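Nicotinate-nucleotide pyrophosphorylase (Ehrlichia chaffeensis, PDB 3L0G) probably catalyses the decarboxylating transfer of phosphoribose to quinolinate, forming nicotinate mononucleotide on the pathway to NAD(+). Local coordinates at residues E28-H31 / N32-E36; G105-A109 / I110-P114; V118-N121 / F122-H125; S172-D175 / N176-D179. All blocks are in the same frame, centred on the assembly; numbering follows the deposited sequence. Where two conformers were deposited one is given.

Overall arrangement
Contacts 1, 2 and 3 lie on the same side of the chain's centre, contact 4 on the opposite side from 2 and 3. Contact 3 is buried, on helix 116-139, and touches contact 1, where I29, A33 and L34 of helix 27-38 rest on V118 and F122. Contact 2, also buried, joins a sheet strand to a short helix; its centre is about 17 Å from that of contact 3. Contacts 1 and 4 are only partly buried and more polar. Backbone bonds and hydrocarbon dominate 2 and 3, contact 1 adds charged ends at a subunit interface, and contact 4 is a loop with an anion-binding arginine. All four touch the second subunit.

Contact 1: E28-H31 / N32-E36; sequences EIIH and NALKE
The imidazole of H31 and the amide of N32 meet obliquely, their planes 64° apart, with CD2 of H31 3.7 Å from ND2 of N32. Further along the same side, NE2 of H31 is 4.1 Å from CE of K35, an oblique approach. CG of H31 is anti to its backbone N (chi1 175°), which carries the ring toward K35 one turn on. The E28 side chain runs beside that of N32 and points the same way, with CG of E28 4.0 Å from OD1 of N32 and the carboxylate and amide planes 55° apart. Apart from the adjacent H31 and N32, these pairs stand one turn apart on helix 27-38, held by backbone bonds such as N32 N to E28 O (3.1 Å) and K35 N to H31 O (2.8 Å). Elsewhere, CG2 of I30 packs on CD1 of L34 at 3.6 Å; both reach helix 70-79, and L34, with I29 and A33, also touches helix 116-139. The charged ends leave the helix: OE2 of E28 forms a salt bridge to K35 of the second subunit, and NZ of K35 pairs with E28 of that subunit and with D40 of the fourth.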
ATOM      1  N   GLU C  28      -1.435  -2.933  -4.422  1.00  9.62           N
ATOM      2  CA  GLU C  28      -1.985  -2.179  -3.293  1.00 10.35           C
ATOM      3  C   GLU C  28      -3.532  -2.157  -3.329  1.00 10.11           C
ATOM      4  O   GLU C  28      -4.185  -2.445  -2.321  1.00 10.20           O
ATOM      5  CB  GLU C  28      -1.426  -0.742  -3.249  1.00 10.68           C
ATOM      6  CG  GLU C  28      -1.947   0.046  -2.056  1.00 13.73           C
ATOM      7  CD  GLU C  28      -1.416   1.481  -1.961  1.00 18.19           C
ATOM      8  OE1 GLU C  28      -0.923   2.030  -2.984  1.00 19.26           O
ATOM      9  OE2 GLU C  28      -1.508   2.054  -0.839  1.00 20.06           O
ATOM     10  N   ILE C  29      -4.111  -1.809  -4.481  1.00  9.99           N
ATOM     11  CA  ILE C  29      -5.585  -1.757  -4.584  1.00  9.27           C
ATOM     12  C   ILE C  29      -6.194  -3.154  -4.434  1.00  9.06           C
ATOM     13  O   ILE C  29      -7.248  -3.313  -3.826  1.00  8.03           O
ATOM     14  CB  ILE C  29      -6.093  -1.032  -5.865  1.00  9.22           C
ATOM     15  CG1 ILE C  29      -5.823  -1.837  -7.163  1.00 10.53           C
ATOM     16  CG2 ILE C  29      -5.521   0.375  -5.919  1.00  8.11           C
ATOM     17  CD1 ILE C  29      -6.568  -1.191  -8.412  1.00  8.24           C
ATOM     18  N   ILE C  30      -5.476  -4.172  -4.887  1.00  8.90           N
ATOM     19  CA  ILE C  30      -5.902  -5.559  -4.623  1.00  8.94           C
ATOM     20  C   ILE C  30      -5.973  -5.862  -3.137  1.00  9.27           C
ATOM     21  O   ILE C  30      -6.978  -6.360  -2.666  1.00  8.63           O
ATOM     22  CB  ILE C  30      -4.986  -6.609  -5.337  1.00  8.39           C
ATOM     23  CG1 ILE C  30      -5.238  -6.563  -6.832  1.00  8.83           C
ATOM     24  CG2 ILE C  30      -5.263  -8.045  -4.812  1.00  6.96           C
ATOM     25  CD1 ILE C  30      -4.105  -7.150  -7.675  1.00  7.05           C
ATOM     26  N   HIS C  31      -4.915  -5.546  -2.397  1.00 10.32           N
ATOM     27  CA  HIS C  31      -4.908  -5.806  -0.974  1.00 11.18           C
ATOM     28  C   HIS C  31      -6.025  -5.083  -0.220  1.00 11.02           C
ATOM     29  O   HIS C  31      -6.608  -5.660   0.720  1.00 10.71           O
ATOM     30  CB  HIS C  31      -3.567  -5.432  -0.338  1.00 12.44           C
ATOM     31  CG  HIS C  31      -3.544  -5.569   1.152  1.00 14.48           C
ATOM     32  ND1 HIS C  31      -3.304  -6.773   1.785  1.00 21.20           N
ATOM     33  CD2 HIS C  31      -3.734  -4.656   2.141  1.00 19.16           C
ATOM     34  CE1 HIS C  31      -3.347  -6.599   3.096  1.00 20.82           C
ATOM     35  NE2 HIS C  31      -3.609  -5.325   3.340  1.00 20.39           N
ATOM     36  N   ASN C  32      -6.280  -3.830  -0.574  1.00 10.89           N
ATOM     37  CA  ASN C  32      -7.346  -3.073   0.069  1.00 11.65           C
ATOM     38  C   ASN C  32      -8.729  -3.652  -0.277  1.00 11.70           C
ATOM     39  O   ASN C  32      -9.611  -3.662   0.567  1.00 12.91           O
ATOM     40  CB  ASN C  32      -7.278  -1.583  -0.277  1.00 12.10           C
ATOM     41  CG  ASN C  32      -6.011  -0.890   0.269  1.00 14.37           C
ATOM     42  OD1 ASN C  32      -5.578   0.114  -0.279  1.00 17.25           O
ATOM     43  ND2 ASN C  32      -5.430  -1.413   1.350  1.00 14.37           N
ATOM     44  N   ALA C  33      -8.924  -4.132  -1.503  1.00 10.91           N
ATOM     45  CA  ALA C  33     -10.203  -4.778  -1.854  1.00 10.28           C
ATOM     46  C   ALA C  33     -10.386  -6.120  -1.098  1.00  9.46           C
ATOM     47  O   ALA C  33     -11.457  -6.398  -0.577  1.00  8.78           O
ATOM     48  CB  ALA C  33     -10.333  -4.961  -3.385  1.00  9.85           C
ATOM     49  N   LEU C  34      -9.330  -6.933  -1.026  1.00  9.44           N
ATOM     50  CA  LEU C  34      -9.369  -8.157  -0.219  1.00  9.01           C
ATOM     51  C   LEU C  34      -9.630  -7.857   1.229  1.00  8.75           C
ATOM     52  O   LEU C  34     -10.536  -8.443   1.805  1.00  9.45           O
ATOM     53  CB  LEU C  34      -8.104  -9.038  -0.391  1.00  8.64           C
ATOM     54  CG  LEU C  34      -7.938  -9.620  -1.791  1.00  9.12           C
ATOM     55  CD1 LEU C  34      -6.460 -10.070  -2.058  1.00  8.58           C
ATOM     56  CD2 LEU C  34      -8.954 -10.776  -2.119  1.00  6.50           C
ATOM     57  N   LYS C  35      -8.869  -6.944   1.827  1.00  9.37           N
ATOM     58  CA  LYS C  35      -9.036  -6.592   3.233  1.00  9.93           C
ATOM     59  C   LYS C  35     -10.476  -6.109   3.574  1.00  9.09           C
ATOM     60  O   LYS C  35     -11.069  -6.536   4.564  1.00  7.42           O
ATOM     61  CB  LYS C  35      -8.006  -5.523   3.675  1.00 10.61           C
ATOM     62  CG  LYS C  35      -8.127  -5.081   5.147  1.00 13.72           C
ATOM     63  CD  LYS C  35      -6.857  -4.324   5.711  1.00 17.29           C
ATOM     64  CE  LYS C  35      -6.500  -2.993   4.973  1.00 19.98           C
ATOM     65  NZ  LYS C  35      -7.572  -1.922   4.997  1.00 21.12           N
ATOM     66  N   GLU C  36     -11.041  -5.246   2.753  1.00  8.93           N
ATOM     67  CA  GLU C  36     -12.359  -4.728   3.054  1.00  8.77           C
ATOM     68  C   GLU C  36     -13.447  -5.851   3.031  1.00  8.06           C
ATOM     69  O   GLU C  36     -14.390  -5.792   3.808  1.00  8.08           O
ATOM     70  CB  GLU C  36     -12.688  -3.519   2.151  1.00  8.81           C
ATOM     71  CG  GLU C  36     -13.357  -3.837   0.878  1.00  9.58           C
ATOM     72  CD  GLU C  36     -13.504  -2.647  -0.041  1.00 10.73           C
ATOM     73  OE1 GLU C  36     -13.451  -1.477   0.423  1.00 10.83           O
ATOM     74  OE2 GLU C  36     -13.644  -2.919  -1.260  1.00 11.56           O
TER
HETATM   75  O   HOH W   1      -2.936   1.345   1.141  1.00 22.98           O

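Contact 2: G105-A109 / I110-P114; sequences GEALA and IYLLP
L108 lays its side chain along the edge of the Y111 ring, the two groups running side by side in the same direction. CD2 of L108 is 3.8 Å from CD2 of Y111, and CB of L108 also sits in the plane of the ring. L108 manages this with an unusual chi1 of -117°, well away from a staggered value. Y111 answers with CG beside its backbone N (chi1 -73°), which tips the ring back over the turn, where H83 stacks on it. Further in, CB of A107 packs on CB of L112 at 3.9 Å; with CG of L112 anti to the backbone N (chi1 -177°), its CD2 also comes within 4.0 Å of the A107 methyl. The backbone closes the bend. O of L108 takes two donors, Y111 N at 3.1 Å from above the carbonyl plane and L112 N at 3.3 Å within that plane, while L113 N reaches O of A109 at 3.1 Å. L112 continues on to V55 and F57 of the adjoining strand 54-61 and to L292 and I294 of strand 290-294 beyond it. With L108 at the N-cap, this is a strand-to-helix turn: strand 101-108 of the N-terminal domain's four-stranded antiparallel sheet runs straight into helix 109-112.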
ATOM      1  N   GLY C 105     -11.095 -22.557 -15.507  1.00 10.79           N
ATOM      2  CA  GLY C 105     -10.172 -23.420 -14.789  1.00 11.87           C
ATOM      3  C   GLY C 105     -10.801 -24.353 -13.778  1.00 12.23           C
ATOM      4  O   GLY C 105     -12.016 -24.611 -13.820  1.00 12.44           O
ATOM      5  N   GLU C 106      -9.952 -24.825 -12.861  1.00 12.99           N
ATOM      6  CA  GLU C 106     -10.349 -25.738 -11.784  0.50 13.11           C
ATOM      7  C   GLU C 106      -9.821 -25.168 -10.466  1.00 13.18           C
ATOM      8  O   GLU C 106      -8.700 -24.680 -10.421  1.00 13.52           O
ATOM      9  CB  GLU C 106      -9.755 -27.136 -12.008  0.50 13.32           C
ATOM     10  CG  GLU C 106      -9.672 -27.597 -13.470  0.50 14.56           C
ATOM     11  CD  GLU C 106      -9.583 -29.123 -13.616  0.50 15.54           C
ATOM     12  OE1 GLU C 106      -9.581 -29.833 -12.584  0.50 17.32           O
ATOM     13  OE2 GLU C 106      -9.518 -29.614 -14.761  0.50 15.77           O
ATOM     14  N   ALA C 107     -10.623 -25.230  -9.406  1.00 13.02           N
ATOM     15  CA  ALA C 107     -10.209 -24.703  -8.097  1.00 13.46           C
ATOM     16  C   ALA C 107     -10.835 -25.484  -6.964  1.00 13.26           C
ATOM     17  O   ALA C 107     -11.935 -26.028  -7.123  1.00 13.67           O
ATOM     18  CB  ALA C 107     -10.580 -23.200  -7.972  1.00 12.77           C
ATOM     19  N   LEU C 108     -10.107 -25.565  -5.841  1.00 13.75           N
ATOM     20  CA  LEU C 108     -10.700 -25.858  -4.538  1.00 14.03           C
ATOM     21  C   LEU C 108     -11.697 -24.736  -4.277  1.00 13.20           C
ATOM     22  O   LEU C 108     -11.311 -23.567  -4.311  1.00 12.40           O
ATOM     23  CB  LEU C 108      -9.653 -25.856  -3.421  1.00 15.07           C
ATOM     24  CG  LEU C 108      -9.388 -27.144  -2.657  1.00 17.33           C
ATOM     25  CD1 LEU C 108      -9.181 -28.297  -3.604  1.00 20.32           C
ATOM     26  CD2 LEU C 108      -8.163 -26.947  -1.758  1.00 20.94           C
ATOM     27  N   ALA C 109     -12.963 -25.088  -4.064  1.00 12.73           N
ATOM     28  CA  ALA C 109     -14.012 -24.099  -3.917  1.00 12.27           C
ATOM     29  C   ALA C 109     -13.726 -23.190  -2.747  1.00 12.91           C
ATOM     30  O   ALA C 109     -13.929 -21.987  -2.843  1.00 13.07           O
ATOM     31  CB  ALA C 109     -15.360 -24.743  -3.766  1.00 11.87           C
ATOM     32  N   ILE C 110     -13.209 -23.750  -1.660  1.00 13.03           N
ATOM     33  CA  ILE C 110     -12.971 -22.985  -0.439  1.00 13.70           C
ATOM     34  C   ILE C 110     -12.043 -21.805  -0.711  1.00 14.17           C
ATOM     35  O   ILE C 110     -12.112 -20.815   0.005  1.00 15.98           O
ATOM     36  CB  ILE C 110     -12.454 -23.919   0.742  1.00 13.56           C
ATOM     37  CG1 ILE C 110     -12.636 -23.245   2.101  1.00 14.79           C
ATOM     38  CG2 ILE C 110     -10.980 -24.327   0.541  1.00 11.09           C
ATOM     39  CD1 ILE C 110     -12.257 -24.138   3.309  1.00 17.08           C
ATOM     40  N   TYR C 111     -11.200 -21.890  -1.754  1.00 14.51           N
ATOM     41  CA  TYR C 111     -10.259 -20.812  -2.095  1.00 14.54           C
ATOM     42  C   TYR C 111     -10.775 -19.860  -3.177  1.00 13.44           C
ATOM     43  O   TYR C 111     -10.422 -18.691  -3.163  1.00 13.33           O
ATOM     44  CB  TYR C 111      -8.879 -21.377  -2.507  1.00 15.45           C
ATOM     45  CG  TYR C 111      -8.086 -21.919  -1.321  1.00 18.61           C
ATOM     46  CD1 TYR C 111      -7.317 -21.059  -0.516  1.00 22.02           C
ATOM     47  CD2 TYR C 111      -8.108 -23.271  -0.995  1.00 20.67           C
ATOM     48  CE1 TYR C 111      -6.602 -21.539   0.581  1.00 23.98           C
ATOM     49  CE2 TYR C 111      -7.382 -23.767   0.115  1.00 23.64           C
ATOM     50  CZ  TYR C 111      -6.635 -22.889   0.893  1.00 24.70           C
ATOM     51  OH  TYR C 111      -5.924 -23.344   1.986  1.00 27.56           O
ATOM     52  N   LEU C 112     -11.649 -20.340  -4.063  1.00 12.15           N
ATOM     53  CA  LEU C 112     -12.249 -19.508  -5.114  1.00 10.81           C
ATOM     54  C   LEU C 112     -13.398 -18.604  -4.651  1.00 10.54           C
ATOM     55  O   LEU C 112     -13.466 -17.444  -5.044  1.00 10.53           O
ATOM     56  CB  LEU C 112     -12.750 -20.411  -6.252  1.00 10.57           C
ATOM     57  CG  LEU C 112     -13.359 -19.794  -7.505  1.00  9.35           C
ATOM     58  CD1 LEU C 112     -12.347 -18.925  -8.220  1.00  8.40           C
ATOM     59  CD2 LEU C 112     -13.895 -20.941  -8.418  1.00  8.26           C
ATOM     60  N   LEU C 113     -14.330 -19.126  -3.865  1.00 10.00           N
ATOM     61  CA  LEU C 113     -15.533 -18.362  -3.526  1.00  9.96           C
ATOM     62  C   LEU C 113     -15.281 -17.093  -2.700  1.00  9.43           C
ATOM     63  O   LEU C 113     -15.955 -16.100  -2.887  1.00  9.97           O
ATOM     64  CB  LEU C 113     -16.601 -19.260  -2.857  1.00 10.53           C
ATOM     65  CG  LEU C 113     -17.131 -20.457  -3.706  1.00 10.84           C
ATOM     66  CD1 LEU C 113     -18.428 -20.974  -3.136  1.00 12.67           C
ATOM     67  CD2 LEU C 113     -17.340 -20.069  -5.157  1.00  9.96           C
ATOM     68  N   PRO C 114     -14.307 -17.107  -1.796  1.00  9.07           N
ATOM     69  CA  PRO C 114     -14.012 -15.874  -1.035  1.00  9.15           C
ATOM     70  C   PRO C 114     -13.404 -14.708  -1.815  1.00  9.16           C
ATOM     71  O   PRO C 114     -13.391 -13.567  -1.321  1.00  9.52           O
ATOM     72  CB  PRO C 114     -13.022 -16.352   0.035  1.00  8.94           C
ATOM     73  CG  PRO C 114     -13.305 -17.790   0.178  1.00  9.56           C
ATOM     74  CD  PRO C 114     -13.610 -18.265  -1.234  1.00  8.54           C
TER

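Contact 3: V118-N121 / F122-H125; sequences VILN and FIQH
Two successive turns of helix 116-139, the long helix that follows the short helix 109-112, make up this contact, and V118 and F122 are the pair that meets most plainly along it. In this family the N-terminal domain is an alpha/beta sandwich and the other domain an alpha/beta barrel; here the helix packs its residues between helices 27-38 and 70-79 and strand 290-294. CG1 of V118 lies 3.9 Å from CE1 of F122, the two side chains alongside each other and pointing the same way. F122 has CG beside its backbone N (chi1 -82°), which turns the ring back along the helix until CD1 is 3.3 Å from O of V118, an oblique approach. Beyond V118 the ring is covered by I29 and A33 of helix 27-38 and by I72, with P155 of the second subunit also against it. The backbone bonds are regular: F122 N to V118 O at 3.1 Å, I123 N to I119 O at 3.1 Å and Q124 N to L120 O at 2.9 Å. Polar groups on the helix are held from outside these turns. OD1 of N121 is bonded by R117, one turn back, and ND2 of N121 by the carbonyl of R151 of the second subunit, which fixes both ends of that amide. NE2 of H125 is bonded to D161, and F285 meets its ring edge-to-face, while CB of H125 sits 3.2 Å from O of N121.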
ATOM      1  N   VAL C 118     -14.543  -9.791  -5.160  1.00  8.26           N
ATOM      2  CA  VAL C 118     -13.392  -8.890  -5.409  1.00  8.46           C
ATOM      3  C   VAL C 118     -12.959  -8.883  -6.888  1.00  9.00           C
ATOM      4  O   VAL C 118     -12.880  -7.839  -7.526  1.00  8.98           O
ATOM      5  CB  VAL C 118     -12.212  -9.191  -4.411  1.00  8.75           C
ATOM      6  CG1 VAL C 118     -10.848  -8.614  -4.889  1.00  7.56           C
ATOM      7  CG2 VAL C 118     -12.569  -8.625  -3.027  1.00  8.30           C
ATOM      8  N   ILE C 119     -12.727 -10.057  -7.437  1.00  8.62           N
ATOM      9  CA  ILE C 119     -12.315 -10.162  -8.807  1.00  9.94           C
ATOM     10  C   ILE C 119     -13.403  -9.615  -9.749  1.00  9.56           C
ATOM     11  O   ILE C 119     -13.088  -8.842 -10.662  1.00  9.49           O
ATOM     12  CB  ILE C 119     -11.932 -11.624  -9.135  1.00 10.29           C
ATOM     13  CG1 ILE C 119     -10.600 -11.959  -8.459  1.00 11.01           C
ATOM     14  CG2 ILE C 119     -11.818 -11.849 -10.612  1.00 13.35           C
ATOM     15  CD1 ILE C 119     -10.278 -13.484  -8.439  1.00 14.11           C
ATOM     16  N   LEU C 120     -14.667  -9.967  -9.515  1.00  8.14           N
ATOM     17  CA  LEU C 120     -15.713  -9.523 -10.411  1.00  9.03           C
ATOM     18  C   LEU C 120     -15.830  -7.999 -10.350  1.00  8.45           C
ATOM     19  O   LEU C 120     -15.989  -7.332 -11.389  1.00  8.25           O
ATOM     20  CB  LEU C 120     -17.081 -10.220 -10.121  1.00  8.54           C
ATOM     21  CG  LEU C 120     -17.182 -11.704 -10.525  1.00  9.27           C
ATOM     22  CD1 LEU C 120     -18.594 -12.269 -10.170  1.00 10.28           C
ATOM     23  CD2 LEU C 120     -16.838 -12.010 -12.050  1.00  7.88           C
ATOM     24  N   ASN C 121     -15.770  -7.426  -9.151  1.00  8.09           N
ATOM     25  CA  ASN C 121     -15.972  -5.956  -9.036  1.00  7.50           C
ATOM     26  C   ASN C 121     -14.878  -5.244  -9.800  1.00  7.49           C
ATOM     27  O   ASN C 121     -15.131  -4.231 -10.507  1.00  6.04           O
ATOM     28  CB  ASN C 121     -16.054  -5.469  -7.580  1.00  7.64           C
ATOM     29  CG  ASN C 121     -17.360  -5.887  -6.874  1.00  7.36           C
ATOM     30  OD1 ASN C 121     -18.352  -6.226  -7.518  1.00 11.18           O
ATOM     31  ND2 ASN C 121     -17.348  -5.885  -5.551  1.00  7.07           N
ATOM     32  N   PHE C 122     -13.648  -5.767  -9.700  1.00  7.54           N
ATOM     33  CA  PHE C 122     -12.542  -5.167 -10.492  1.00  7.15           C
ATOM     34  C   PHE C 122     -12.780  -5.218 -12.007  1.00  7.83           C
ATOM     35  O   PHE C 122     -12.671  -4.179 -12.685  1.00  7.88           O
ATOM     36  CB  PHE C 122     -11.173  -5.771 -10.174  1.00  6.09           C
ATOM     37  CG  PHE C 122     -10.510  -5.194  -8.937  1.00  6.57           C
ATOM     38  CD1 PHE C 122     -10.153  -6.009  -7.894  1.00  6.95           C
ATOM     39  CD2 PHE C 122     -10.219  -3.859  -8.839  1.00  6.32           C
ATOM     40  CE1 PHE C 122      -9.527  -5.499  -6.758  1.00  4.24           C
ATOM     41  CE2 PHE C 122      -9.562  -3.330  -7.713  1.00  5.95           C
ATOM     42  CZ  PHE C 122      -9.235  -4.156  -6.676  1.00  4.97           C
ATOM     43  N   ILE C 123     -13.075  -6.399 -12.558  1.00  8.22           N
ATOM     44  CA  ILE C 123     -13.137  -6.528 -14.017  0.50  7.52           C
ATOM     45  C   ILE C 123     -14.389  -5.871 -14.574  1.00  7.98           C
ATOM     46  O   ILE C 123     -14.369  -5.313 -15.665  1.00  6.27           O
ATOM     47  CB  ILE C 123     -12.988  -7.981 -14.504  0.50  7.88           C
ATOM     48  CG1 ILE C 123     -14.153  -8.858 -14.051  0.50  6.59           C
ATOM     49  CG2 ILE C 123     -11.634  -8.541 -14.046  0.50  8.14           C
ATOM     50  CD1 ILE C 123     -13.994 -10.293 -14.446  0.50  7.07           C
ATOM     51  N   GLN C 124     -15.473  -5.898 -13.803  1.00  8.04           N
ATOM     52  CA  GLN C 124     -16.685  -5.205 -14.201  1.00  8.12           C
ATOM     53  C   GLN C 124     -16.470  -3.664 -14.243  1.00  8.02           C
ATOM     54  O   GLN C 124     -16.982  -2.988 -15.132  1.00  7.95           O
ATOM     55  CB  GLN C 124     -17.841  -5.556 -13.250  1.00  8.71           C
ATOM     56  CG  GLN C 124     -18.332  -7.004 -13.319  1.00 10.03           C
ATOM     57  CD  GLN C 124     -19.576  -7.219 -12.431  1.00 14.27           C
ATOM     58  OE1 GLN C 124     -20.696  -7.140 -12.893  1.00 18.76           O
ATOM     59  NE2 GLN C 124     -19.369  -7.419 -11.178  1.00 11.77           N
ATOM     60  N   HIS C 125     -15.753  -3.121 -13.262  1.00  7.69           N
ATOM     61  CA  HIS C 125     -15.393  -1.696 -13.256  1.00  6.96           C
ATOM     62  C   HIS C 125     -14.441  -1.367 -14.408  1.00  7.16           C
ATOM     63  O   HIS C 125     -14.731  -0.477 -15.252  1.00  6.86           O
ATOM     64  CB  HIS C 125     -14.719  -1.390 -11.936  1.00  7.01           C
ATOM     65  CG  HIS C 125     -14.262   0.028 -11.765  1.00  7.85           C
ATOM     66  ND1 HIS C 125     -14.945   0.929 -10.980  1.00  6.04           N
ATOM     67  CD2 HIS C 125     -13.161   0.678 -12.220  1.00  5.59           C
ATOM     68  CE1 HIS C 125     -14.286   2.082 -10.975  1.00  6.53           C
ATOM     69  NE2 HIS C 125     -13.212   1.955 -11.730  1.00  5.99           N
TER

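Contact 4: S172-D175 / N176-D179; sequences SYRD and NLCD. With FMT (formic acid), chain J.
R174 reaches across the loop toward N176, L177 and D179, beginning at CB, which is 3.8 Å from OD2 of D179. CG stands between the backbone N and the carbonyl carbon (chi1 73°), and from there the chain runs extended past the carbonyl of N176, whose O is 3.5 Å from CG and 3.4 Å from CD. The guanidinium then spends one edge on a formic acid molecule, presumably bound as formate: NE of R174 gives a nearly straight bond to its O1 at 2.8 Å (175°), and NH2 another to its O2 at 2.9 Å (176°), so the molecule lies against the edge of the group, near its plane. CA of L177 sits over one face, and the L177 side chain crosses that of R174 obliquely, CD2 of L177 3.6 Å from NH2 of R174. NH1 turns the other way, to the carbonyl of G180 and, weakly, to a water that also bonds O of L177. The loop itself is shaped by D179, whose carboxylate grips two neighbouring backbone N-H groups with its syn lone pairs, D175 N on OD1 at 3.0 Å and N176 N on OD2 at 3.1 Å. OD1 of N176 accepts from C178 N, an Asx turn, and its ND2 reaches the E36 carbonyl of the second subunit. Formic acid probably comes from the crystallisation liquor, yet K184 and R151 also bond it. A presumed carboxylate in this basic cluster is consistent with a site for an acidic substrate such as quinolinate.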
ATOM      1  N   SER C 172      -3.873   9.954 -21.879  1.00  7.72           N
ATOM      2  CA  SER C 172      -3.844  10.757 -20.648  1.00  8.17           C
ATOM      3  C   SER C 172      -2.763  11.827 -20.678  1.00  7.75           C
ATOM      4  O   SER C 172      -1.620  11.507 -20.891  1.00  6.49           O
ATOM      5  CB  SER C 172      -3.554   9.869 -19.466  1.00  8.53           C
ATOM      6  OG  SER C 172      -3.471  10.621 -18.265  1.00 10.24           O
ATOM      7  N   TYR C 173      -3.144  13.079 -20.418  1.00  8.00           N
ATOM      8  CA  TYR C 173      -2.176  14.184 -20.263  1.00  7.35           C
ATOM      9  C   TYR C 173      -1.228  13.988 -19.097  1.00  7.29           C
ATOM     10  O   TYR C 173      -0.021  14.204 -19.209  1.00  6.48           O
ATOM     11  CB  TYR C 173      -2.912  15.509 -20.093  1.00  7.23           C
ATOM     12  CG  TYR C 173      -1.984  16.692 -19.896  1.00  7.46           C
ATOM     13  CD1 TYR C 173      -1.049  17.031 -20.859  1.00  8.14           C
ATOM     14  CD2 TYR C 173      -2.057  17.478 -18.771  1.00  6.67           C
ATOM     15  CE1 TYR C 173      -0.196  18.133 -20.671  1.00  9.05           C
ATOM     16  CE2 TYR C 173      -1.210  18.552 -18.575  1.00  7.03           C
ATOM     17  CZ  TYR C 173      -0.275  18.872 -19.507  1.00  8.00           C
ATOM     18  OH  TYR C 173       0.566  19.966 -19.300  1.00 10.05           O
ATOM     19  N   ARG C 174      -1.778  13.587 -17.959  1.00  7.63           N
ATOM     20  CA  ARG C 174      -0.997  13.439 -16.760  1.00  7.84           C
ATOM     21  C   ARG C 174      -1.704  12.482 -15.809  1.00  7.76           C
ATOM     22  O   ARG C 174      -2.897  12.324 -15.891  1.00  8.26           O
ATOM     23  CB  ARG C 174      -0.798  14.802 -16.092  1.00  7.95           C
ATOM     24  CG  ARG C 174      -2.044  15.387 -15.399  1.00  7.57           C
ATOM     25  CD  ARG C 174      -1.756  16.843 -14.943  1.00  6.74           C
ATOM     26  NE  ARG C 174      -2.959  17.488 -14.432  1.00  7.49           N
ATOM     27  CZ  ARG C 174      -2.984  18.535 -13.611  1.00  9.01           C
ATOM     28  NH1 ARG C 174      -1.863  19.104 -13.195  1.00 10.50           N
ATOM     29  NH2 ARG C 174      -4.149  18.989 -13.162  1.00  7.86           N
ATOM     30  N   ASP C 175      -0.938  11.853 -14.935  1.00  7.81           N
ATOM     31  CA  ASP C 175      -1.450  10.903 -13.973  1.00  8.42           C
ATOM     32  C   ASP C 175      -2.036  11.612 -12.769  1.00  8.38           C
ATOM     33  O   ASP C 175      -3.028  11.173 -12.221  1.00 10.35           O
ATOM     34  CB  ASP C 175      -0.356   9.942 -13.522  1.00  8.18           C
ATOM     35  CG  ASP C 175       0.012   8.913 -14.590  1.00  9.37           C
ATOM     36  OD1 ASP C 175      -0.702   8.727 -15.573  1.00 11.04           O
ATOM     37  OD2 ASP C 175       1.047   8.271 -14.420  1.00 16.01           O
ATOM     38  N   ASN C 176      -1.449  12.717 -12.364  1.00  8.52           N
ATOM     39  CA  ASN C 176      -1.873  13.402 -11.156  1.00  8.97           C
ATOM     40  C   ASN C 176      -1.246  14.784 -11.089  1.00  8.35           C
ATOM     41  O   ASN C 176      -0.804  15.275 -12.093  1.00  9.61           O
ATOM     42  CB  ASN C 176      -1.536  12.554  -9.934  1.00  8.91           C
ATOM     43  CG  ASN C 176      -0.060  12.339  -9.755  1.00 11.69           C
ATOM     44  OD1 ASN C 176       0.788  13.025 -10.373  1.00 12.04           O
ATOM     45  ND2 ASN C 176       0.275  11.417  -8.849  1.00 11.82           N
ATOM     46  N   LEU C 177      -1.243  15.428  -9.936  1.00  8.36           N
ATOM     47  CA  LEU C 177      -0.790  16.812  -9.835  1.00  8.90           C
ATOM     48  C   LEU C 177       0.726  17.009  -9.896  1.00  9.70           C
ATOM     49  O   LEU C 177       1.187  18.151  -9.999  1.00  9.50           O
ATOM     50  CB  LEU C 177      -1.334  17.452  -8.560  1.00  8.17           C
ATOM     51  CG  LEU C 177      -2.850  17.665  -8.574  1.00  9.41           C
ATOM     52  CD1 LEU C 177      -3.314  18.189  -7.242  1.00  6.56           C
ATOM     53  CD2 LEU C 177      -3.247  18.572  -9.744  1.00  4.71           C
ATOM     54  N   CYS C 178       1.486  15.918  -9.785  1.00 10.09           N
ATOM     55  CA  CYS C 178       2.936  15.960  -9.847  1.00 10.62           C
ATOM     56  C   CYS C 178       3.551  15.943 -11.243  1.00 11.67           C
ATOM     57  O   CYS C 178       4.665  16.439 -11.398  1.00 11.58           O
ATOM     58  CB  CYS C 178       3.554  14.768  -9.085  1.00 10.57           C
ATOM     59  SG  CYS C 178       2.795  14.393  -7.507  1.00 10.45           S
ATOM     60  N   ASP C 179       2.893  15.373 -12.251  1.00 12.81           N
ATOM     61  CA  ASP C 179       3.614  15.086 -13.517  1.00 14.29           C
ATOM     62  C   ASP C 179       3.138  15.852 -14.750  1.00 14.15           C
ATOM     63  O   ASP C 179       3.404  15.436 -15.877  1.00 15.03           O
ATOM     64  CB  ASP C 179       3.627  13.588 -13.829  1.00 15.06           C
ATOM     65  CG  ASP C 179       2.244  13.026 -13.979  1.00 16.33           C
ATOM     66  OD1 ASP C 179       2.014  12.092 -14.806  1.00 16.90           O
ATOM     67  OD2 ASP C 179       1.367  13.540 -13.246  1.00 19.82           O
TER
HETATM   68  C   FMT J 301      -6.477  16.939 -15.023  1.00 12.40           C
HETATM   69  O1  FMT J 301      -5.387  16.473 -15.384  1.00 12.07           O
HETATM   70  O2  FMT J 301      -6.590  17.753 -14.098  1.00 12.46           O
HETATM   71  O   HOH W   2      -0.095  20.507 -10.671  1.00  2.00           O